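PDB 4ECN: leucine-rich repeat protein from Bacteroides thetaiotaomicron, which is of unknown function but, as an extracellular leucine-rich repeat protein, probably binds other proteins. Local coordinates for residues Ile552-Phe563 with Leu577-Leu588. Sequence-based numbering, arbitrary orientation.
Sequences IFYMGYNNLEEF and LLDCVHNKVRHL
Two successive leucine-rich repeats stack here, strand 552-554 pairing in parallel with strand 577-579 while the turns that follow run on side by side. Phe553 N donates to Leu577 O, Asp579 N to Phe553 O and Met555 N to Asp579 O (2.9 Å). On one face of the sheet Leu577 CD2 lies over the Tyr554 ring, and Asp579 OD2 approaches that ring at its edge. The carboxylate then spans two turns: OD1 closes an Asx turn with Val581 N, and OD2 takes a weak bond from Gly556 N.

Beyond the strands, with CG anti to its carbonyl carbon (chi1 -80°), the buried Asn583 carries its amide end to the other turn. Its ND2 gives a nearly straight bond (168°) to Met555 O at 3.2 Å and also reaches Val581 O of its own turn, while OD1 receives Leu560 N in the carbonyl plane, on a lone pair, at 3.1 Å. A leucine here would probably leave Leu560 N, Met555 O and Val581 O without the amide that joins them, Val581 O keeping Tyr557 N. Those two donors reach Val581 O from opposite faces of its plane. The Tyr557 and His582 rings run nearly parallel (9°) but slid apart; His582 also stacks with Tyr604.

Toward the end of the contact, Arg586 forms salt bridges with both glutamates, NH2 to Glu561 OE1 on its anti lone pair (2.9 Å) and NH1 to Glu562 OE2 from above the carboxylate plane (2.8 Å); Lys534 pairs with Glu562 OE1. On the buried side Leu588 CD2 sits over the centre of the Phe563 ring (3.5 Å from its centroid), and Cys580 SG touches the ring obliquely. Short parallel strands followed by buried asparagines and apolar side chains stacked from coil to coil are the hallmark of the leucine-rich repeat solenoid.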
loop_
_atom_site.group_PDB
_atom_site.type_symbol
_atom_site.label_atom_id
_atom_site.label_comp_id
_atom_site.label_asym_id
_atom_site.label_seq_id
_atom_site.Cartn_x
_atom_site.Cartn_y
_atom_site.Cartn_z
ATOM N N ILE A 552 -5.879 -4.893 17.695
ATOM C CA ILE A 552 -4.795 -5.196 16.752
ATOM C C ILE A 552 -3.663 -4.222 16.969
ATOM O O ILE A 552 -3.855 -3.008 16.893
ATOM C CB ILE A 552 -5.310 -5.148 15.288
ATOM C CG1 ILE A 552 -6.425 -6.202 15.058
ATOM C CG2 ILE A 552 -4.171 -5.290 14.276
ATOM C CD1 ILE A 552 -7.328 -5.881 13.975
ATOM N N PHE A 553 -2.471 -4.751 17.209
ATOM C CA PHE A 553 -1.317 -3.902 17.369
ATOM C C PHE A 553 -0.140 -4.449 16.512
ATOM O O PHE A 553 0.390 -5.524 16.778
ATOM C CB PHE A 553 -0.963 -3.779 18.853
ATOM C CG PHE A 553 0.102 -2.765 19.195
ATOM C CD1 PHE A 553 0.143 -1.532 18.554
ATOM C CD2 PHE A 553 1.003 -3.002 20.224
ATOM C CE1 PHE A 553 1.122 -0.597 18.873
ATOM C CE2 PHE A 553 1.976 -2.060 20.557
ATOM C CZ PHE A 553 2.029 -0.861 19.881
ATOM N N TYR A 554 0.196 -3.719 15.433
ATOM C CA TYR A 554 1.340 -3.965 14.561
ATOM C C TYR A 554 2.451 -3.022 14.929
ATOM O O TYR A 554 2.284 -1.816 14.763
ATOM C CB TYR A 554 0.981 -3.774 13.078
ATOM C CG TYR A 554 0.011 -4.750 12.459
ATOM C CD1 TYR A 554 0.426 -6.028 12.082
ATOM C CD2 TYR A 554 -1.267 -4.345 12.081
ATOM C CE1 TYR A 554 -0.432 -6.903 11.415
ATOM C CE2 TYR A 554 -2.133 -5.214 11.411
ATOM C CZ TYR A 554 -1.715 -6.498 11.095
ATOM O OH TYR A 554 -2.549 -7.361 10.437
HETATM N N MSE A 555 3.567 -3.521 15.446
HETATM C CA MSE A 555 4.696 -2.652 15.787
HETATM C C MSE A 555 6.039 -3.316 15.376
HETATM O O MSE A 555 7.066 -3.131 16.025
HETATM C CB MSE A 555 4.693 -2.267 17.269
HETATM C CG MSE A 555 4.563 -3.448 18.206
HETATM SE SE MSE A 555 5.344 -3.015 19.905
HETATM C CE MSE A 555 7.234 -3.103 19.404
ATOM N N GLY A 556 6.023 -4.015 14.252
ATOM C CA GLY A 556 7.211 -4.660 13.715
ATOM C C GLY A 556 8.200 -3.690 13.110
ATOM O O GLY A 556 7.858 -2.538 12.865
ATOM N N TYR A 557 9.441 -4.148 12.874
ATOM C CA TYR A 557 10.543 -3.399 12.256
ATOM C C TYR A 557 10.828 -2.110 12.996
ATOM O O TYR A 557 11.083 -1.084 12.373
ATOM C CB TYR A 557 10.244 -3.097 10.791
ATOM C CG TYR A 557 10.088 -4.337 9.944
ATOM C CD1 TYR A 557 11.185 -4.912 9.311
ATOM C CD2 TYR A 557 8.841 -4.934 9.768
ATOM C CE1 TYR A 557 11.050 -6.053 8.528
ATOM C CE2 TYR A 557 8.696 -6.083 8.993
ATOM C CZ TYR A 557 9.805 -6.635 8.374
ATOM O OH TYR A 557 9.683 -7.733 7.568
ATOM N N ASN A 558 10.815 -2.186 14.338
ATOM C CA ASN A 558 11.068 -1.081 15.241
ATOM C C ASN A 558 12.273 -1.390 16.116
ATOM O O ASN A 558 13.082 -2.230 15.732
ATOM C CB ASN A 558 9.839 -0.781 16.057
ATOM C CG ASN A 558 8.863 0.067 15.322
ATOM O OD1 ASN A 558 9.233 1.052 14.689
ATOM N ND2 ASN A 558 7.588 -0.263 15.438
ATOM N N ASN A 559 12.450 -0.663 17.237
ATOM C CA ASN A 559 13.658 -0.750 18.047
ATOM C C ASN A 559 13.430 -1.218 19.480
ATOM O O ASN A 559 14.370 -1.116 20.293
ATOM C CB ASN A 559 14.323 0.642 18.107
ATOM C CG ASN A 559 14.879 1.133 16.796
ATOM O OD1 ASN A 559 15.336 0.354 15.939
ATOM N ND2 ASN A 559 14.883 2.447 16.623
ATOM N N LEU A 560 12.243 -1.769 19.795
ATOM C CA LEU A 560 11.965 -2.217 21.159
ATOM C C LEU A 560 13.003 -3.254 21.664
ATOM O O LEU A 560 13.295 -4.220 20.966
ATOM C CB LEU A 560 10.561 -2.819 21.259
ATOM C CG LEU A 560 10.018 -2.855 22.670
ATOM C CD1 LEU A 560 9.670 -1.465 23.145
ATOM C CD2 LEU A 560 8.863 -3.805 22.786
ATOM N N GLU A 561 13.554 -3.038 22.866
ATOM C CA GLU A 561 14.492 -3.981 23.476
ATOM C C GLU A 561 13.822 -4.718 24.673
ATOM O O GLU A 561 14.136 -5.889 24.936
ATOM C CB GLU A 561 15.789 -3.272 23.919
ATOM C CG GLU A 561 16.657 -2.789 22.757
ATOM C CD GLU A 561 17.902 -1.976 23.071
ATOM O OE1 GLU A 561 18.393 -2.014 24.224
ATOM O OE2 GLU A 561 18.405 -1.312 22.139
ATOM N N GLU A 562 12.874 -4.033 25.353
ATOM C CA GLU A 562 12.125 -4.524 26.516
ATOM C C GLU A 562 10.608 -4.284 26.393
ATOM O O GLU A 562 10.190 -3.177 26.045
ATOM C CB GLU A 562 12.612 -3.820 27.815
ATOM C CG GLU A 562 14.052 -4.068 28.220
ATOM C CD GLU A 562 14.608 -3.123 29.271
ATOM O OE1 GLU A 562 13.910 -2.837 30.272
ATOM O OE2 GLU A 562 15.775 -2.700 29.112
ATOM N N PHE A 563 9.790 -5.279 26.781
ATOM C CA PHE A 563 8.343 -5.128 26.845
ATOM C C PHE A 563 7.949 -4.301 28.053
ATOM O O PHE A 563 8.572 -4.463 29.098
ATOM C CB PHE A 563 7.656 -6.500 26.922
ATOM C CG PHE A 563 7.185 -7.114 25.622
ATOM C CD1 PHE A 563 7.973 -7.052 24.475
ATOM C CD2 PHE A 563 6.015 -7.855 25.574
ATOM C CE1 PHE A 563 7.540 -7.628 23.279
ATOM C CE2 PHE A 563 5.595 -8.449 24.384
ATOM C CZ PHE A 563 6.349 -8.316 23.240
ATOM N N LEU A 577 -4.227 -9.379 18.295
ATOM C CA LEU A 577 -3.106 -9.499 17.342
ATOM C C LEU A 577 -1.932 -8.708 17.842
ATOM O O LEU A 577 -2.089 -7.540 18.185
ATOM C CB LEU A 577 -3.482 -9.041 15.914
ATOM C CG LEU A 577 -2.409 -9.154 14.825
ATOM C CD1 LEU A 577 -3.035 -9.372 13.485
ATOM C CD2 LEU A 577 -1.479 -7.938 14.796
ATOM N N LEU A 578 -0.748 -9.318 17.821
ATOM C CA LEU A 578 0.474 -8.649 18.223
ATOM C C LEU A 578 1.611 -9.053 17.305
ATOM O O LEU A 578 1.906 -10.237 17.193
ATOM C CB LEU A 578 0.815 -8.947 19.681
ATOM C CG LEU A 578 2.087 -8.325 20.194
ATOM C CD1 LEU A 578 1.932 -6.820 20.356
ATOM C CD2 LEU A 578 2.481 -8.949 21.499
ATOM N N ASP A 579 2.226 -8.054 16.640
ATOM C CA ASP A 579 3.360 -8.152 15.733
ATOM C C ASP A 579 4.531 -7.372 16.316
ATOM O O ASP A 579 4.451 -6.153 16.414
ATOM C CB ASP A 579 2.978 -7.617 14.333
ATOM C CG ASP A 579 4.139 -7.092 13.492
ATOM O OD1 ASP A 579 5.159 -7.778 13.405
ATOM O OD2 ASP A 579 4.004 -6.000 12.897
ATOM N N CYS A 580 5.614 -8.066 16.687
ATOM C CA CYS A 580 6.854 -7.496 17.204
ATOM C C CYS A 580 8.026 -8.017 16.432
ATOM O O CYS A 580 9.130 -8.117 16.973
ATOM C CB CYS A 580 7.012 -7.796 18.682
ATOM S SG CYS A 580 6.099 -6.671 19.738
ATOM N N VAL A 581 7.815 -8.344 15.172
ATOM C CA VAL A 581 8.898 -8.864 14.364
ATOM C C VAL A 581 9.926 -7.761 14.141
ATOM O O VAL A 581 9.591 -6.577 14.171
ATOM C CB VAL A 581 8.408 -9.474 13.038
ATOM C CG1 VAL A 581 7.273 -10.445 13.296
ATOM C CG2 VAL A 581 7.985 -8.403 12.042
ATOM N N HIS A 582 11.184 -8.168 13.966
ATOM C CA HIS A 582 12.327 -7.326 13.648
ATOM C C HIS A 582 12.441 -6.119 14.588
ATOM O O HIS A 582 12.592 -4.960 14.164
ATOM C CB HIS A 582 12.288 -6.873 12.190
ATOM C CG HIS A 582 12.445 -8.024 11.255
ATOM N ND1 HIS A 582 11.349 -8.704 10.762
ATOM C CD2 HIS A 582 13.570 -8.621 10.801
ATOM C CE1 HIS A 582 11.834 -9.668 9.997
ATOM N NE2 HIS A 582 13.165 -9.667 9.999
ATOM N N ASN A 583 12.424 -6.420 15.879
ATOM C CA ASN A 583 12.739 -5.454 16.904
ATOM C C ASN A 583 14.067 -5.918 17.434
ATOM O O ASN A 583 14.805 -6.574 16.686
ATOM C CB ASN A 583 11.633 -5.319 17.943
ATOM C CG ASN A 583 10.476 -4.442 17.500
ATOM O OD1 ASN A 583 10.299 -3.334 17.994
ATOM N ND2 ASN A 583 9.659 -4.905 16.565
ATOM N N LYS A 584 14.392 -5.617 18.685
ATOM C CA LYS A 584 15.640 -6.069 19.313
ATOM C C LYS A 584 15.272 -6.594 20.710
ATOM O O LYS A 584 16.059 -6.478 21.664
ATOM C CB LYS A 584 16.707 -4.926 19.345
ATOM C CG LYS A 584 17.383 -4.577 17.991
ATOM C CD LYS A 584 16.601 -3.581 17.121
ATOM C CE LYS A 584 17.214 -3.326 15.756
ATOM N NZ LYS A 584 16.337 -2.469 14.899
ATOM N N VAL A 585 14.044 -7.188 20.806
ATOM C CA VAL A 585 13.426 -7.620 22.059
ATOM C C VAL A 585 14.294 -8.692 22.727
ATOM O O VAL A 585 14.485 -9.776 22.177
ATOM C CB VAL A 585 11.957 -8.093 21.900
ATOM C CG1 VAL A 585 11.383 -8.568 23.229
ATOM C CG2 VAL A 585 11.087 -6.975 21.344
ATOM N N ARG A 586 14.814 -8.357 23.925
ATOM C CA ARG A 586 15.633 -9.256 24.748
ATOM C C ARG A 586 14.869 -9.659 26.025
ATOM O O ARG A 586 15.305 -10.585 26.714
ATOM C CB ARG A 586 17.004 -8.613 25.118
ATOM C CG ARG A 586 16.932 -7.331 25.962
ATOM C CD ARG A 586 18.279 -6.827 26.470
ATOM N NE ARG A 586 18.413 -5.379 26.267
ATOM C CZ ARG A 586 17.996 -4.455 27.125
ATOM N NH1 ARG A 586 17.459 -4.810 28.285
ATOM N NH2 ARG A 586 18.126 -3.169 26.834
ATOM N N HIS A 587 13.753 -8.949 26.354
ATOM C CA HIS A 587 12.982 -9.209 27.569
ATOM C C HIS A 587 11.450 -9.057 27.369
ATOM O O HIS A 587 10.961 -7.955 27.102
ATOM C CB HIS A 587 13.444 -8.257 28.689
ATOM C CG HIS A 587 12.682 -8.426 29.970
ATOM N ND1 HIS A 587 12.910 -9.511 30.814
ATOM C CD2 HIS A 587 11.691 -7.665 30.494
ATOM C CE1 HIS A 587 12.057 -9.368 31.816
ATOM N NE2 HIS A 587 11.301 -8.276 31.667
ATOM N N LEU A 588 10.707 -10.159 27.608
ATOM C CA LEU A 588 9.238 -10.203 27.550
ATOM C C LEU A 588 8.582 -10.055 28.920
ATOM O O LEU A 588 9.122 -10.505 29.936
ATOM C CB LEU A 588 8.739 -11.532 26.949
ATOM C CG LEU A 588 9.053 -11.858 25.502
ATOM C CD1 LEU A 588 8.527 -13.211 25.156
ATOM C CD2 LEU A 588 8.464 -10.859 24.568
#